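Amidohydrolase (Pseudomonas aeruginosa, PDB 2I5G) is probably a metal-dependent dipeptidase of the membrane dipeptidase family (peptidase family M19), hydrolysing dipeptides on a TIM-barrel scaffold. Local coordinates at residues A[285-288]-A[289-292]; A[294-297]-A[298-301]; A[102-105]-A[106-109]. The protein carries 2 engineered substitutions. All coordinates share one frame; numbering follows the deposited sequence.

Contact 1 of 3, residues A[285-288]-A[289-292]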
loop_
_atom_site.group_PDB
_atom_site.type_symbol
_atom_site.label_atom_id
_atom_site.label_comp_id
_atom_site.label_asym_id
_atom_site.label_seq_id
_atom_site.Cartn_x
_atom_site.Cartn_y
_atom_site.Cartn_z
ATOM N N ARG A 285 -12.085 32.788 11.091
ATOM C CA ARG A 285 -12.832 31.553 11.315
ATOM C C ARG A 285 -13.551 31.060 10.054
ATOM O O ARG A 285 -13.914 29.889 9.959
ATOM C CB ARG A 285 -13.863 31.765 12.428
ATOM C CG ARG A 285 -13.281 32.046 13.791
ATOM C CD ARG A 285 -13.145 30.768 14.602
ATOM N NE ARG A 285 -12.649 31.017 15.958
ATOM C CZ ARG A 285 -13.268 31.766 16.870
ATOM N NH1 ARG A 285 -14.419 32.359 16.586
ATOM N NH2 ARG A 285 -12.744 31.907 18.081
ATOM N N THR A 286 -13.777 31.954 9.100
ATOM C CA THR A 286 -14.443 31.582 7.854
ATOM C C THR A 286 -13.677 32.099 6.638
ATOM O O THR A 286 -12.946 33.090 6.712
ATOM C CB THR A 286 -15.884 32.134 7.781
ATOM O OG1 THR A 286 -15.857 33.562 7.884
ATOM C CG2 THR A 286 -16.735 31.564 8.895
ATOM N N VAL A 287 -13.852 31.414 5.515
ATOM C CA VAL A 287 -13.184 31.791 4.283
ATOM C C VAL A 287 -13.449 33.257 3.966
ATOM O O VAL A 287 -12.538 33.994 3.587
ATOM C CB VAL A 287 -13.673 30.914 3.114
ATOM C CG1 VAL A 287 -12.926 31.274 1.839
ATOM C CG2 VAL A 287 -13.463 29.446 3.454
ATOM N N GLY A 288 -14.696 33.679 4.138
ATOM C CA GLY A 288 -15.059 35.057 3.856
ATOM C C GLY A 288 -14.266 36.106 4.619
ATOM O O GLY A 288 -14.409 37.306 4.367
ATOM N N GLU A 289 -13.424 35.663 5.546
ATOM C CA GLU A 289 -12.616 36.583 6.340
ATOM C C GLU A 289 -11.165 36.658 5.888
ATOM O O GLU A 289 -10.354 37.337 6.522
ATOM C CB GLU A 289 -12.650 36.187 7.812
ATOM C CG GLU A 289 -13.952 36.477 8.516
ATOM C CD GLU A 289 -13.885 36.114 9.981
ATOM O OE1 GLU A 289 -13.936 34.907 10.290
ATOM O OE2 GLU A 289 -13.765 37.035 10.824
ATOM N N PHE A 290 -10.843 35.965 4.796
ATOM C CA PHE A 290 -9.482 35.942 4.259
ATOM C C PHE A 290 -8.788 37.310 4.301
ATOM O O PHE A 290 -7.637 37.417 4.731
ATOM C CB PHE A 290 -9.498 35.415 2.820
ATOM C CG PHE A 290 -8.638 34.202 2.606
ATOM C CD1 PHE A 290 -7.251 34.307 2.597
ATOM C CD2 PHE A 290 -9.216 32.945 2.435
ATOM C CE1 PHE A 290 -6.452 33.178 2.423
ATOM C CE2 PHE A 290 -8.427 31.812 2.262
ATOM C CZ PHE A 290 -7.042 31.929 2.255
ATOM N N PRO A 291 -9.479 38.375 3.868
ATOM C CA PRO A 291 -8.875 39.714 3.879
ATOM C C PRO A 291 -8.285 40.225 5.198
ATOM O O PRO A 291 -7.513 41.181 5.194
ATOM C CB PRO A 291 -9.997 40.615 3.344
ATOM C CG PRO A 291 -11.243 39.829 3.587
ATOM C CD PRO A 291 -10.831 38.418 3.286
ATOM N N ASN A 292 -8.625 39.600 6.319
ATOM C CA ASN A 292 -8.078 40.037 7.602
ATOM C C ASN A 292 -6.624 39.607 7.737
ATOM O O ASN A 292 -5.889 40.111 8.590
ATOM C CB ASN A 292 -8.870 39.439 8.758
ATOM C CG ASN A 292 -10.312 39.855 8.747
ATOM O OD1 ASN A 292 -11.103 39.402 9.570
ATOM N ND2 ASN A 292 -10.671 40.720 7.811
#

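Contact 2 of 3, residues A[294-297]-A[298-301]. Engineered in segment 298-301: Lys299 (natural residue Glu).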
loop_
_atom_site.group_PDB
_atom_site.type_symbol
_atom_site.label_atom_id
_atom_site.label_comp_id
_atom_site.label_asym_id
_atom_site.label_seq_id
_atom_site.Cartn_x
_atom_site.Cartn_y
_atom_site.Cartn_z
ATOM N N THR A 294 -4.465 39.776 5.165
ATOM C CA THR A 294 -3.681 40.733 4.398
ATOM C C THR A 294 -3.478 41.950 5.287
ATOM O O THR A 294 -2.367 42.461 5.421
ATOM C CB THR A 294 -4.419 41.149 3.108
ATOM O OG1 THR A 294 -4.482 40.026 2.218
ATOM C CG2 THR A 294 -3.699 42.297 2.412
ATOM N N GLU A 295 -4.564 42.404 5.899
ATOM C CA GLU A 295 -4.518 43.554 6.787
ATOM C C GLU A 295 -3.593 43.293 7.975
ATOM O O GLU A 295 -2.800 44.156 8.350
ATOM C CB GLU A 295 -5.931 43.882 7.282
ATOM C CG GLU A 295 -5.982 44.872 8.441
ATOM C CD GLU A 295 -7.403 45.263 8.824
ATOM O OE1 GLU A 295 -8.293 44.382 8.811
ATOM O OE2 GLU A 295 -7.628 46.451 9.153
ATOM N N THR A 296 -3.688 42.102 8.560
ATOM C CA THR A 296 -2.854 41.756 9.706
ATOM C C THR A 296 -1.374 41.749 9.350
ATOM O O THR A 296 -0.611 42.576 9.843
ATOM C CB THR A 296 -3.255 40.385 10.306
ATOM O OG1 THR A 296 -4.551 40.491 10.913
ATOM C CG2 THR A 296 -2.251 39.946 11.363
ATOM N N LEU A 297 -0.963 40.819 8.499
ATOM C CA LEU A 297 0.434 40.751 8.087
ATOM C C LEU A 297 0.939 42.151 7.737
ATOM O O LEU A 297 2.074 42.529 8.052
ATOM C CB LEU A 297 0.575 39.833 6.871
ATOM C CG LEU A 297 0.480 38.332 7.148
ATOM C CD1 LEU A 297 0.219 37.594 5.848
ATOM C CD2 LEU A 297 1.762 37.847 7.788
ATOM N N LEU A 298 0.065 42.920 7.100
ATOM C CA LEU A 298 0.377 44.276 6.676
ATOM C C LEU A 298 0.641 45.203 7.863
ATOM O O LEU A 298 1.678 45.867 7.929
ATOM C CB LEU A 298 -0.783 44.802 5.834
ATOM C CG LEU A 298 -0.550 45.968 4.880
ATOM C CD1 LEU A 298 0.628 45.677 3.966
ATOM C CD2 LEU A 298 -1.820 46.176 4.064
ATOM N N LYS A 299 -0.294 45.238 8.806
ATOM C CA LYS A 299 -0.150 46.096 9.975
ATOM C C LYS A 299 0.846 45.486 10.950
ATOM O O LYS A 299 0.986 45.940 12.084
ATOM C CB LYS A 299 -1.510 46.298 10.658
ATOM C CG LYS A 299 -2.102 45.052 11.304
ATOM C CD LYS A 299 -1.808 44.996 12.802
ATOM C CE LYS A 299 -2.386 43.735 13.449
ATOM N NZ LYS A 299 -3.872 43.626 13.346
ATOM N N ARG A 300 1.561 44.469 10.490
ATOM C CA ARG A 300 2.523 43.789 11.332
ATOM C C ARG A 300 3.974 44.073 10.952
ATOM O O ARG A 300 4.893 43.517 11.549
ATOM C CB ARG A 300 2.244 42.290 11.290
ATOM C CG ARG A 300 2.333 41.634 12.638
ATOM C CD ARG A 300 1.335 40.508 12.756
ATOM N NE ARG A 300 1.338 39.950 14.103
ATOM C CZ ARG A 300 2.359 39.284 14.625
ATOM N NH1 ARG A 300 3.453 39.088 13.906
ATOM N NH2 ARG A 300 2.291 38.832 15.867
ATOM N N GLY A 301 4.178 44.939 9.963
ATOM C CA GLY A 301 5.528 45.282 9.545
ATOM C C GLY A 301 5.941 44.796 8.163
ATOM O O GLY A 301 6.818 45.380 7.518
#

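Contact 3 of 3, residues A[102-105]-A[106-109]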
loop_
_atom_site.group_PDB
_atom_site.type_symbol
_atom_site.label_atom_id
_atom_site.label_comp_id
_atom_site.label_asym_id
_atom_site.label_seq_id
_atom_site.Cartn_x
_atom_site.Cartn_y
_atom_site.Cartn_z
ATOM N N ILE A 102 0.434 3.327 -12.700
ATOM C CA ILE A 102 1.220 4.535 -12.923
ATOM C C ILE A 102 0.529 5.305 -14.043
ATOM O O ILE A 102 0.804 6.485 -14.279
ATOM C CB ILE A 102 2.676 4.196 -13.349
ATOM C CG1 ILE A 102 3.354 3.350 -12.265
ATOM C CG2 ILE A 102 3.480 5.478 -13.567
ATOM C CD1 ILE A 102 4.765 2.896 -12.629
ATOM N N GLY A 103 -0.386 4.616 -14.721
ATOM C CA GLY A 103 -1.125 5.220 -15.814
ATOM C C GLY A 103 -2.198 6.177 -15.336
ATOM O O GLY A 103 -2.658 7.023 -16.105
ATOM N N TYR A 104 -2.597 6.058 -14.072
ATOM C CA TYR A 104 -3.631 6.932 -13.532
ATOM C C TYR A 104 -3.112 8.329 -13.249
ATOM O O TYR A 104 -3.899 9.266 -13.106
ATOM C CB TYR A 104 -4.233 6.354 -12.246
ATOM C CG TYR A 104 -5.062 5.103 -12.441
ATOM C CD1 TYR A 104 -5.573 4.407 -11.348
ATOM C CD2 TYR A 104 -5.317 4.600 -13.716
ATOM C CE1 TYR A 104 -6.312 3.239 -11.518
ATOM C CE2 TYR A 104 -6.056 3.434 -13.895
ATOM C CZ TYR A 104 -6.546 2.760 -12.793
ATOM O OH TYR A 104 -7.261 1.600 -12.972
ATOM N N VAL A 105 -1.795 8.483 -13.153
ATOM C CA VAL A 105 -1.255 9.810 -12.899
ATOM C C VAL A 105 -1.645 10.712 -14.067
ATOM O O VAL A 105 -2.088 11.838 -13.870
ATOM C CB VAL A 105 0.285 9.796 -12.750
ATOM C CG1 VAL A 105 0.802 11.227 -12.641
ATOM C CG2 VAL A 105 0.684 8.992 -11.513
ATOM N N GLU A 106 -1.502 10.212 -15.284
ATOM C CA GLU A 106 -1.858 10.995 -16.460
ATOM C C GLU A 106 -3.377 11.143 -16.612
ATOM O O GLU A 106 -3.860 12.156 -17.118
ATOM C CB GLU A 106 -1.268 10.341 -17.706
ATOM C CG GLU A 106 -1.662 10.989 -19.017
ATOM C CD GLU A 106 -0.900 10.404 -20.187
ATOM O OE1 GLU A 106 -0.901 9.160 -20.339
ATOM O OE2 GLU A 106 -0.297 11.185 -20.953
ATOM N N VAL A 107 -4.122 10.130 -16.173
ATOM C CA VAL A 107 -5.580 10.138 -16.260
ATOM C C VAL A 107 -6.183 11.247 -15.410
ATOM O O VAL A 107 -7.042 12.001 -15.873
ATOM C CB VAL A 107 -6.196 8.796 -15.775
ATOM C CG1 VAL A 107 -7.716 8.894 -15.780
ATOM C CG2 VAL A 107 -5.740 7.650 -16.662
ATOM N N PHE A 108 -5.743 11.337 -14.160
ATOM C CA PHE A 108 -6.276 12.355 -13.261
ATOM C C PHE A 108 -5.863 13.743 -13.699
ATOM O O PHE A 108 -6.629 14.701 -13.570
ATOM C CB PHE A 108 -5.832 12.082 -11.823
ATOM C CG PHE A 108 -6.628 11.003 -11.148
ATOM C CD1 PHE A 108 -8.009 11.130 -11.008
ATOM C CD2 PHE A 108 -6.004 9.857 -10.661
ATOM C CE1 PHE A 108 -8.760 10.131 -10.390
ATOM C CE2 PHE A 108 -6.743 8.850 -10.043
ATOM C CZ PHE A 108 -8.127 8.987 -9.906
ATOM N N LYS A 109 -4.647 13.849 -14.218
ATOM C CA LYS A 109 -4.159 15.123 -14.705
ATOM C C LYS A 109 -5.115 15.579 -15.798
ATOM O O LYS A 109 -5.476 16.753 -15.854
ATOM C CB LYS A 109 -2.749 14.969 -15.271
ATOM C CG LYS A 109 -2.215 16.210 -15.963
ATOM C CD LYS A 109 -2.056 17.389 -15.025
ATOM C CE LYS A 109 -1.635 18.617 -15.823
ATOM N NZ LYS A 109 -1.402 19.805 -14.965
HETATM O O HOH W 1 0.203 8.037 -16.234
#

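Contact 1 of 3, residues A[285-288]-A[289-292]
Glu289 turns its side chain back over the preceding turn and presents one carboxylate oxygen to two consecutive backbone N-H groups. Arg285 N lies 2.9 Å from Glu289 OE1 and comes in from above the carboxylate plane, on a bent path of 133°. Thr286 N, 3.2 Å from the same OE1, uses the anti lone pair and a somewhat straighter approach of 146°. The hydroxyl Thr286 OG1 adds a weak third bond to Glu289 OE1 at 3.4 Å. With CG anti to its own carbonyl carbon (chi1 -73°) and the chain extended beyond it, Glu289 is long enough to reach back across the turn, crossing the short threonine side chain at a slant. In the backbone, Phe290 N donates to Val287 O at 2.9 Å, which closes the 3-10 turn. Beyond the polar core, Val287 CG1 touches Phe290 CD2 at 4.1 Å, and both side chains are buried, the valine against Phe250 and the phenylalanine against His7 and Thr248. Gly288 N is taken by Asp28 and its carbonyl by Lys31, while the guanidinium of Arg285 turns away to Asn280. The Thr-x-x-Glu spacing and the bond from Thr286 N to Glu289 OE1 resemble one arm of a capping box. A carboxylate that accepts N-H groups at the start of a turn is probably ionised, its negative charge complementing the amide dipoles there.

Contact 2 of 3, residues A[294-297]-A[298-301]
Lys299 and Glu295 are joined through the backbone near the C-terminal end of helix 291-299, where Lys299 N donates to Glu295 O at 2.8 Å and 161°. One residue earlier, Leu298 N lies 3.0 Å from Thr294 O, though the position of that oxygen is less sure. Arg300 N bonds weakly, and less certainly, to Leu297 O. Gly301 N reaches back weakly to Leu298 O, and Gly301 has positive phi (112°), closing a Schellman motif at a position that suits glycine because a CB would press on the preceding carbonyl. The side-chain polar groups find their partners in different places. Thr296 OG1 stays beside its own backbone N (chi1 -68°) and bonds to Asn292 O one turn back, a common use of threonine in a helix. Its methyl CG2 then faces the aliphatic part of Arg300, 3.9 Å from CD, the two side chains running side by side. Lys299, an engineered residue, folds its CG over the carbonyls of Glu295 and Thr296, while its NZ remains 6.3 Å from Glu295 OE2, too far for a salt bridge. Arg300 instead carries its charge to Glu233 and Asp226. Helix 225-239, which holds those acids, also receives Thr296 and Leu297. Thr294 turns to helices 5-8 and 304-323, bonding His7 through OG1, and Leu298 packs against Leu6 and Val307 of the same pair of helices.

Contact 3 of 3, residues A[102-105]-A[106-109]
Ile102 and Glu106, one helical turn apart, are bridged by a water that is held from both ends. It donates to Ile102 O at 2.6 Å and accepts from Glu106 N at 2.9 Å, filling the place of a direct bond that the 4.5 Å between Ile102 O and Glu106 N rules out. Ile102 O also takes a weak bond from Val105 N. Farther along, the direct bonds take over. Val107 N reaches Gly103 O only weakly, whereas Phe108 N meets Tyr104 O at 3.0 Å and almost straight, 171°. Lys109 N follows with a longer bond of 3.3 Å to Val105 O. Gly103 lies exposed at the start of the helix.

Helix 103-110 is the crossover of a beta-alpha-beta unit in the barrel, linking strand 86-92 to its parallel neighbour 113-117. Phe108 has CG anti to its carbonyl carbon (chi1 -79°), which swings the ring back along the helix until CE2 lies 4.2 Å from Tyr104 CB. Buried there, the ring meets Phe92 edge-to-face and also touches Phe47, on which the Tyr104 ring stacks. Val107 CG2 comes obliquely to the Tyr104 ring, 4.3 Å from CD2, a small branched group fitting beside a large flat one. Val105 is buried against Phe98 and helix 139-151, where a compact apolar side chain suits a buried place beside Phe98. Lys109 has its CB near Val105 O, lies along Val151 and Ile153, and sends its ammonium off to Gly152 O and a cation-pi contact with Trp323. At the start of the turn, Ile102 N bonds to the hydroxyl of Tyr268 of the second subunit.

Overall arrangement
From the N terminus the chain reaches contact 3 first, on helix 103-110, which carries the chain from strand 86-92 to the parallel strand 113-117 and whose N-terminal approach, at Ile102, meets the second subunit. Well beyond the last barrel strands, contact 1 closes the turn that ends the loop after helix 256-263 and leads into helix 291-299. Contact 2 follows directly and carries that helix to its C-terminal end. The three are in series, with none nested in or crossing another. Contacts 1 and 2 have centres 14 Å apart and tie the late helix and the turn before it to helices 5-8, 23-31, 225-239 and 304-323. Contact 3 lies on the opposite side of the chain's centre, its centre 41 Å from that of contact 2.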